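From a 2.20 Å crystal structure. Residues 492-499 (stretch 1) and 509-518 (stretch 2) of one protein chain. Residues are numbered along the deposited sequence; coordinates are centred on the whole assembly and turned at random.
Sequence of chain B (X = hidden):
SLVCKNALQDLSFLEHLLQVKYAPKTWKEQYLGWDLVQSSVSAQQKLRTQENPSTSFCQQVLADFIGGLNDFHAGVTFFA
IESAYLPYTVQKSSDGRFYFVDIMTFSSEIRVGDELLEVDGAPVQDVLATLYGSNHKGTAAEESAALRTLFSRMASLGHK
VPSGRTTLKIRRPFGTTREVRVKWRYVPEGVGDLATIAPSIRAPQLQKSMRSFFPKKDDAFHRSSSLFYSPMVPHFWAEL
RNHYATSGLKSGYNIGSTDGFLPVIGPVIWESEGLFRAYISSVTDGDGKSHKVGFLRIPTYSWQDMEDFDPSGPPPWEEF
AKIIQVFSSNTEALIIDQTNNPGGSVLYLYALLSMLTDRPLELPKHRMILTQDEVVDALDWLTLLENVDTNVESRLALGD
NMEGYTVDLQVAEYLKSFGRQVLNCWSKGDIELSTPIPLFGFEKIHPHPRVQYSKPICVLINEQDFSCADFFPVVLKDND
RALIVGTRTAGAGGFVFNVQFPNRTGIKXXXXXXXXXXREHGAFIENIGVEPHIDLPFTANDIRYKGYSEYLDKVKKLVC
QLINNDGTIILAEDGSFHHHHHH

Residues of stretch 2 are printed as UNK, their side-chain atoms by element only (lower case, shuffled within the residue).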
# COMPACT_ATOMS: atom_id res chain seq x y z
N ALA B 492 12.69 -20.36 1.86
CA ALA B 492 11.49 -19.52 1.75
C ALA B 492 11.34 -19.52 0.22
O ALA B 492 11.74 -18.57 -0.46
CB ALA B 492 11.77 -18.11 2.27
N GLY B 493 10.80 -20.62 -0.29
CA GLY B 493 10.67 -20.81 -1.73
C GLY B 493 9.47 -20.31 -2.51
O GLY B 493 8.86 -21.06 -3.27
N GLY B 494 9.15 -19.03 -2.34
CA GLY B 494 8.03 -18.43 -3.05
C GLY B 494 8.09 -16.93 -2.82
O GLY B 494 8.77 -16.48 -1.89
N PHE B 495 7.38 -16.14 -3.63
CA PHE B 495 7.41 -14.70 -3.42
C PHE B 495 6.41 -14.31 -2.35
O PHE B 495 5.37 -14.95 -2.21
CB PHE B 495 7.14 -13.95 -4.74
CG PHE B 495 5.68 -13.92 -5.15
CD1 PHE B 495 4.79 -13.01 -4.58
CD2 PHE B 495 5.20 -14.77 -6.15
CE1 PHE B 495 3.46 -12.95 -4.99
CE2 PHE B 495 3.86 -14.71 -6.58
CZ PHE B 495 2.99 -13.80 -6.00
N VAL B 496 6.75 -13.28 -1.57
CA VAL B 496 5.86 -12.80 -0.51
C VAL B 496 4.95 -11.69 -0.96
O VAL B 496 5.22 -11.03 -1.95
CB VAL B 496 6.59 -12.20 0.71
CG1 VAL B 496 6.88 -13.25 1.70
CG2 VAL B 496 7.86 -11.48 0.28
N PHE B 497 3.88 -11.48 -0.20
CA PHE B 497 2.94 -10.40 -0.46
C PHE B 497 2.30 -10.12 0.89
O PHE B 497 2.15 -11.03 1.71
CB PHE B 497 1.93 -10.78 -1.55
CG PHE B 497 0.92 -11.82 -1.14
CD1 PHE B 497 -0.27 -11.46 -0.52
CD2 PHE B 497 1.13 -13.17 -1.44
CE1 PHE B 497 -1.24 -12.42 -0.20
CE2 PHE B 497 0.18 -14.14 -1.12
CZ PHE B 497 -1.01 -13.76 -0.50
N ASN B 498 1.98 -8.86 1.14
CA ASN B 498 1.39 -8.48 2.42
C ASN B 498 -0.08 -8.09 2.32
O ASN B 498 -0.52 -7.54 1.31
CB ASN B 498 2.18 -7.32 3.03
CG ASN B 498 3.63 -7.67 3.27
OD1 ASN B 498 3.96 -8.49 4.11
ND2 ASN B 498 4.52 -7.05 2.50
N VAL B 499 -0.81 -8.38 3.38
CA VAL B 499 -2.22 -8.05 3.44
C VAL B 499 -2.49 -7.21 4.67
O VAL B 499 -1.97 -7.49 5.74
CB VAL B 499 -3.08 -9.33 3.50
CG1 VAL B 499 -4.56 -8.97 3.56
CG2 VAL B 499 -2.80 -10.20 2.27
N UNK B 509 -0.30 -6.55 9.76
CA UNK B 509 -0.05 -7.16 8.47
C UNK B 509 0.06 -8.67 8.60
O UNK B 509 0.47 -9.19 9.64
o UNK B 509 1.39 -5.27 7.82
c UNK B 509 1.44 -7.23 6.43
c UNK B 509 1.31 -6.70 7.85
N UNK B 510 -0.32 -9.37 7.55
CA UNK B 510 -0.17 -10.80 7.52
C UNK B 510 0.52 -11.02 6.19
O UNK B 510 -0.04 -10.72 5.14
c UNK B 510 -1.50 -11.53 7.52
s UNK B 510 -1.25 -13.31 7.35
N UNK B 511 1.77 -11.49 6.23
CA UNK B 511 2.49 -11.74 4.99
C UNK B 511 2.22 -13.20 4.64
O UNK B 511 2.16 -14.05 5.53
c UNK B 511 3.99 -11.49 5.18
o UNK B 511 4.51 -12.28 6.23
N UNK B 512 2.03 -13.46 3.35
CA UNK B 512 1.75 -14.81 2.86
C UNK B 512 2.61 -15.08 1.63
O UNK B 512 3.29 -14.19 1.13
c UNK B 512 -0.47 -16.05 4.65
c UNK B 512 -0.68 -14.84 3.73
c UNK B 512 -2.12 -14.76 3.27
c UNK B 512 0.27 -14.94 2.52
N UNK B 513 2.56 -16.32 1.15
CA UNK B 513 3.35 -16.75 -0.01
C UNK B 513 2.46 -17.04 -1.21
O UNK B 513 1.55 -17.86 -1.13
c UNK B 513 4.15 -18.00 0.37
o UNK B 513 4.89 -17.71 1.56
c UNK B 513 5.12 -18.41 -0.75
N UNK B 514 2.74 -16.35 -2.32
CA UNK B 514 1.93 -16.51 -3.51
C UNK B 514 2.42 -17.45 -4.60
O UNK B 514 1.82 -17.50 -5.68
N UNK B 515 3.49 -18.18 -4.34
CA UNK B 515 4.00 -19.11 -5.34
C UNK B 515 4.91 -20.17 -4.73
O UNK B 515 5.32 -20.06 -3.58
o UNK B 515 6.04 -17.95 -5.84
c UNK B 515 4.80 -18.36 -6.39
N UNK B 516 5.20 -21.20 -5.52
CA UNK B 516 6.12 -22.26 -5.10
C UNK B 516 7.16 -22.39 -6.19
O UNK B 516 6.85 -22.77 -7.32
c UNK B 516 5.40 -23.60 -4.94
c UNK B 516 5.79 -23.84 -2.47
c UNK B 516 4.77 -23.96 -3.60
c UNK B 516 4.24 -25.39 -3.69
N UNK B 517 8.40 -22.06 -5.87
CA UNK B 517 9.48 -22.18 -6.85
C UNK B 517 9.83 -23.65 -7.04
O UNK B 517 9.77 -24.44 -6.09
c UNK B 517 10.69 -21.42 -6.37
N UNK B 518 10.20 -23.99 -8.27
CA UNK B 518 10.60 -25.35 -8.62
C UNK B 518 11.94 -25.28 -9.33
O UNK B 518 12.08 -24.54 -10.30
c UNK B 518 8.18 -25.94 -8.99
c UNK B 518 10.00 -27.45 -9.83
c UNK B 518 9.59 -26.01 -9.58
O HOH W 1 9.32 -23.86 -3.47

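Position 509 carries three side-chain atoms, a carbon bearing one oxygen and one carbon. The terminal carbon lies near Asn 498, and the beta-branched hydroxyl identifies Thr 509; its CG2 is 3.5 Å from Asn 498 CB. At 510 a single carbon leads to sulfur, and the side chain shares a sheet face with that of Val 499; this is Cys 510. The backbones pair closely: Val 499 N donates to Cys 510 O at 3.0 Å, and Cys 510 N to Val 499 O at 3.1 Å.

At 511 one carbon is followed by one oxygen, and the CB lies 3.2 Å from Asn 498 OD1; this is Ser 511, its hydroxyl hydrogen-bonded elsewhere in the structure. Position 512 has four carbons, forked at the second, and its CB packs 3.5 Å from Phe 497 CZ. The fork one atom beyond CB excludes isoleucine and marks Leu 512. Its N donates to Phe 497 O (2.9 Å), and Phe 497 N to Leu 512 O (3.1 Å).

At 513 one carbon again carries an oxygen and a carbon. The carbon branch approaches Gly 494, and the residue is Thr 513, with CG2 3.7 Å from Gly 494 CA. Position 514 has no side-chain atoms, and its CA sits over one face of the Phe 495 ring, 4.1 Å from the centroid, in a CH-pi contact. It is Gly 514; a CB here would fall 2.6 Å from Phe 495 CZ.

One carbon and one oxygen make up the side chain at 515, the oxygen lying against Phe 495. This is Ser 515, whose OG accepts a hydrogen bond from Phe 495 N at 3.2 Å. Position 516 has four carbons forked at the second and a CB pointing away from stretch 1, and is Leu 516. The lone carbon at 517 points toward stretch 1 and identifies Ala 517, whose N donates to Gly 493 O at 2.8 Å. At 518 one carbon carries two others, without contact to stretch 1, the pattern of Val 518.

The contact is an antiparallel ladder from Val 496 to Val 499, with Phe 497 and Leu 512 on one face and Asn 498 and Ser 511 on the other, extended by less regular pairing toward Gly 493. Beyond the ladder, Gly 514 N donates to Phe 495 O at 3.0 Å. Gly 494 permits close passage: its CA lies 3.2 Å from Ser 515 O, where a CB would clash. Water 1 donates to Gly 493 O (2.8 Å) and Ala 517 O (2.7 Å).

Stretch 2 509-518: TCSLTGSLAV
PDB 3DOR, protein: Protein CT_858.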